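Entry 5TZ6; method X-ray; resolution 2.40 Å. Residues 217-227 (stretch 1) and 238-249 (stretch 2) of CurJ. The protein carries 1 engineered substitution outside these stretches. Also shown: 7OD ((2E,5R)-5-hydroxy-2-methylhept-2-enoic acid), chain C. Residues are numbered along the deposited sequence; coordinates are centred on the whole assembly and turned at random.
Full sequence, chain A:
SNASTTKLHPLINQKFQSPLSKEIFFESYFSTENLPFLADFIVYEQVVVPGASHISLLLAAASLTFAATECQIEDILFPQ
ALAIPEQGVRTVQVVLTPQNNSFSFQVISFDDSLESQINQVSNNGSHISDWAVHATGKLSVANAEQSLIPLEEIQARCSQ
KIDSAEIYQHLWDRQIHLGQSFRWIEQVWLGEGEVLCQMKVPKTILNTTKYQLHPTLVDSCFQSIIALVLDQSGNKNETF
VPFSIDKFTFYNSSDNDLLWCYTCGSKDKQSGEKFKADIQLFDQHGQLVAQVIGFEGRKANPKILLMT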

# COMPACT_ATOMS: atom_id res chain seq x y z
N LEU A 217 20.81 15.09 -9.02
CA LEU A 217 20.76 16.40 -9.68
C LEU A 217 20.30 17.48 -8.72
O LEU A 217 20.90 18.57 -8.65
N VAL A 218 19.25 17.20 -7.94
CA VAL A 218 18.80 18.13 -6.91
C VAL A 218 19.92 18.43 -5.93
O VAL A 218 20.19 19.59 -5.59
N ASP A 219 20.62 17.38 -5.49
CA ASP A 219 21.72 17.60 -4.56
C ASP A 219 22.79 18.47 -5.19
O ASP A 219 23.28 19.41 -4.54
N SER A 220 23.16 18.20 -6.44
CA SER A 220 24.17 19.03 -7.08
C SER A 220 23.76 20.50 -7.05
O SER A 220 24.57 21.39 -6.76
N CYS A 221 22.47 20.76 -7.31
CA CYS A 221 21.98 22.13 -7.24
C CYS A 221 22.25 22.73 -5.87
O CYS A 221 22.75 23.86 -5.77
N PHE A 222 21.94 21.99 -4.80
CA PHE A 222 22.28 22.51 -3.48
C PHE A 222 23.79 22.66 -3.28
O PHE A 222 24.22 23.55 -2.54
N GLN A 223 24.59 21.82 -3.94
CA GLN A 223 26.05 21.90 -3.80
C GLN A 223 26.59 23.19 -4.39
O GLN A 223 27.66 23.65 -3.99
N SER A 224 25.88 23.76 -5.37
CA SER A 224 26.38 24.99 -5.98
C SER A 224 26.67 26.07 -4.94
O SER A 224 27.61 26.85 -5.11
N ILE A 225 25.89 26.11 -3.85
CA ILE A 225 26.08 27.21 -2.90
C ILE A 225 27.45 27.12 -2.25
O ILE A 225 28.00 28.14 -1.82
N ILE A 226 28.03 25.92 -2.19
CA ILE A 226 29.35 25.77 -1.59
C ILE A 226 30.34 26.69 -2.28
O ILE A 226 31.32 27.14 -1.67
N ALA A 227 30.11 26.98 -3.57
CA ALA A 227 31.05 27.79 -4.34
C ALA A 227 31.07 29.25 -3.92
O ALA A 227 31.98 29.98 -4.33
N GLU A 238 32.67 22.12 10.15
CA GLU A 238 31.31 22.52 9.81
C GLU A 238 31.20 22.96 8.36
O GLU A 238 32.14 23.51 7.78
N THR A 239 30.02 22.73 7.79
CA THR A 239 29.65 23.29 6.50
C THR A 239 28.18 23.67 6.55
O THR A 239 27.46 23.31 7.48
N PHE A 240 27.73 24.41 5.53
CA PHE A 240 26.32 24.78 5.44
C PHE A 240 25.53 23.57 4.93
O PHE A 240 25.79 23.08 3.83
N VAL A 241 24.58 23.11 5.73
CA VAL A 241 23.75 21.97 5.36
C VAL A 241 22.34 22.46 5.01
O VAL A 241 21.83 23.38 5.67
N PRO A 242 21.71 21.92 3.97
CA PRO A 242 20.36 22.37 3.62
C PRO A 242 19.42 22.21 4.80
O PRO A 242 19.32 21.14 5.40
N PHE A 243 18.70 23.27 5.10
CA PHE A 243 17.90 23.30 6.31
C PHE A 243 16.43 23.63 6.04
O PHE A 243 15.55 23.03 6.66
N SER A 244 16.15 24.58 5.15
CA SER A 244 14.77 24.92 4.85
C SER A 244 14.68 25.49 3.44
O SER A 244 15.66 26.02 2.91
N ILE A 245 13.49 25.40 2.85
CA ILE A 245 13.26 25.90 1.49
C ILE A 245 11.89 26.57 1.44
O ILE A 245 10.88 25.94 1.78
N ASP A 246 11.84 27.83 1.01
CA ASP A 246 10.55 28.50 0.90
C ASP A 246 9.73 27.91 -0.24
O ASP A 246 8.56 27.56 -0.05
N LYS A 247 10.30 27.78 -1.44
CA LYS A 247 9.54 27.19 -2.53
C LYS A 247 10.45 26.53 -3.56
O LYS A 247 11.39 27.15 -4.07
N PHE A 248 10.15 25.28 -3.89
CA PHE A 248 10.83 24.53 -4.94
C PHE A 248 9.83 24.21 -6.05
O PHE A 248 8.84 23.52 -5.81
N THR A 249 10.10 24.68 -7.26
CA THR A 249 9.20 24.47 -8.38
C THR A 249 9.86 23.59 -9.43
O THR A 249 10.97 23.87 -9.88

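Packing of residues 238-249 of CurJ, two strands that meet at a corner, against the helical segment 217-227, followed in sequence order. No hydrogen bond crosses between the two stretches; they meet through side chains, mostly apolar, and bury 329 Å² in all. Glu238 is out of reach. Thr239 (chi1 t) points toward the helical stretch, and its OG1 lies 3.6 Å from CD1 of Ile226; the CA-to-CB bond of Ile226 runs sideways, but its m, m rotamer brings the end of the chain nearer. Phe240 (chi1 m) also points in, and its CB meets CD1 of Ile225 at 4.1 Å, where Ile225 is in the p rotamer with chi2 between wells at 137°. Val241 (t) points away from the helical stretch and instead puts CG1 3.6 Å from CAC of the bound acid 7OD. Pro242, with a C-gamma exo ring, serves both neighbours: CG packs 4.0 Å from CD2 of Phe222, while CD approaches CAE of 7OD at 3.5 Å. The 7OD hydroxyl OAH donates a hydrogen bond to OD1 of Asp219 (3.0 Å). Asp219 (t) has its CA-to-CB bond pointing away from stretch 2, and its other carboxylate oxygen, OD2, accepts a 2.7 Å hydrogen bond from NE2 of Gln223, one turn along the helix, so both oxygens are engaged. Phe243 and Ser244 do not reach the helical stretch. Ile245 (m, t) turns back in, extending CD1 to 3.5 Å from CZ of Phe222. The ring of Phe222 (chi1 m) thus touches both Pro242 and Ile245, each approaching obliquely, and this residue has the largest area covered by the opposing stretch. The chain turns a corner at Asp246, which is exposed, and Lys247 stays out of contact. Phe248 (chi1 t) points in once more, its CE2 4.3 Å from CG1 of Val218 (t). Thr249 lies out of reach.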

# COMPACT_ATOMS: atom_id res chain seq x y z
CB LEU A 217 19.85 16.32 -10.90
CG LEU A 217 19.59 17.63 -11.64
CD1 LEU A 217 20.91 18.27 -12.08
CD2 LEU A 217 18.69 17.38 -12.84
CB VAL A 218 17.55 17.56 -6.20
CG1 VAL A 218 17.09 18.49 -5.08
CG2 VAL A 218 16.43 17.35 -7.21
CB ASP A 219 22.32 16.28 -4.10
CG ASP A 219 23.17 16.45 -2.86
OD1 ASP A 219 22.59 16.59 -1.76
OD2 ASP A 219 24.41 16.46 -2.98
CB SER A 220 24.38 18.57 -8.52
OG SER A 220 24.84 17.23 -8.57
CB CYS A 221 20.49 22.18 -7.57
SG CYS A 221 20.13 22.02 -9.32
CB PHE A 222 21.68 21.62 -2.39
CG PHE A 222 20.18 21.54 -2.42
CD1 PHE A 222 19.44 22.48 -3.13
CD2 PHE A 222 19.51 20.55 -1.72
CE1 PHE A 222 18.06 22.41 -3.16
CE2 PHE A 222 18.13 20.47 -1.75
CZ PHE A 222 17.41 21.40 -2.47
CB GLN A 223 26.73 20.72 -4.48
CG GLN A 223 26.37 19.35 -3.97
CD GLN A 223 26.87 18.28 -4.91
OE1 GLN A 223 27.80 18.51 -5.68
NE2 GLN A 223 26.25 17.11 -4.88
CB SER A 224 25.39 25.51 -7.02
OG SER A 224 24.14 25.81 -6.43
CB ILE A 225 24.99 27.24 -1.81
CG1 ILE A 225 25.38 26.34 -0.64
CG2 ILE A 225 23.62 26.89 -2.38
CD1 ILE A 225 25.11 26.97 0.71
CB ILE A 226 29.80 24.30 -1.65
CG1 ILE A 226 28.97 23.43 -0.71
CG2 ILE A 226 31.30 24.18 -1.37
CD1 ILE A 226 28.99 23.90 0.73
CB ALA A 227 30.73 27.68 -5.83
CB GLU A 238 30.87 23.70 10.69
CG GLU A 238 30.62 23.38 12.14
CD GLU A 238 30.42 24.64 12.97
OE1 GLU A 238 29.92 24.54 14.11
OE2 GLU A 238 30.76 25.74 12.48
CB THR A 239 29.93 22.30 5.35
OG1 THR A 239 29.73 22.96 4.10
CG2 THR A 239 29.02 21.08 5.46
CB PHE A 240 26.13 25.98 4.51
CG PHE A 240 26.68 27.27 5.07
CD1 PHE A 240 25.99 27.98 6.04
CD2 PHE A 240 27.90 27.78 4.63
CE1 PHE A 240 26.49 29.16 6.56
CE2 PHE A 240 28.41 28.96 5.15
CZ PHE A 240 27.70 29.65 6.12
CB VAL A 241 23.72 20.91 6.47
CG1 VAL A 241 22.94 19.68 6.00
CG2 VAL A 241 25.14 20.53 6.84
CB PRO A 242 19.98 21.46 2.45
CG PRO A 242 21.29 21.13 1.81
CD PRO A 242 22.29 21.04 2.94
CB PHE A 243 18.51 24.31 7.28
CG PHE A 243 17.73 24.47 8.56
CD1 PHE A 243 16.71 25.41 8.65
CD2 PHE A 243 18.03 23.70 9.67
CE1 PHE A 243 16.00 25.57 9.83
CE2 PHE A 243 17.31 23.85 10.85
CZ PHE A 243 16.30 24.79 10.93
CB SER A 244 14.20 25.91 5.87
OG SER A 244 14.87 27.16 5.78
CB ILE A 245 13.35 24.78 0.45
CG1 ILE A 245 14.79 24.30 0.32
CG2 ILE A 245 12.83 25.25 -0.89
CD1 ILE A 245 14.95 23.05 -0.52
CB ASP A 246 10.74 30.00 0.73
CG ASP A 246 11.36 30.65 1.96
OD1 ASP A 246 11.16 30.11 3.07
OD2 ASP A 246 12.04 31.69 1.82
CB LYS A 247 8.67 28.24 -3.22
CG LYS A 247 7.84 27.69 -4.37
CD LYS A 247 6.78 28.67 -4.79
CE LYS A 247 7.41 29.94 -5.33
NZ LYS A 247 6.39 31.00 -5.54
CB PHE A 248 11.43 23.24 -4.37
CG PHE A 248 12.26 22.46 -5.36
CD1 PHE A 248 11.67 21.81 -6.43
CD2 PHE A 248 13.63 22.36 -5.19
CE1 PHE A 248 12.43 21.10 -7.32
CE2 PHE A 248 14.40 21.64 -6.08
CZ PHE A 248 13.80 21.00 -7.15
CB THR A 249 8.77 25.80 -9.00
OG1 THR A 249 8.24 26.66 -7.98
CG2 THR A 249 7.69 25.57 -10.07
OAB 7OD C . 25.06 16.08 5.65
CAA 7OD C . 23.83 15.96 5.43
OAI 7OD C . 23.12 15.34 6.25
CAC 7OD C . 23.21 16.57 4.17
CAK 7OD C . 21.71 16.41 3.91
CAD 7OD C . 24.09 17.34 3.17
CAE 7OD C . 23.42 17.93 1.92
CAF 7OD C . 24.31 18.82 1.02
OAH 7OD C . 24.66 18.09 -0.16
CAG 7OD C . 25.60 19.31 1.70
CAJ 7OD C . 26.17 20.46 0.87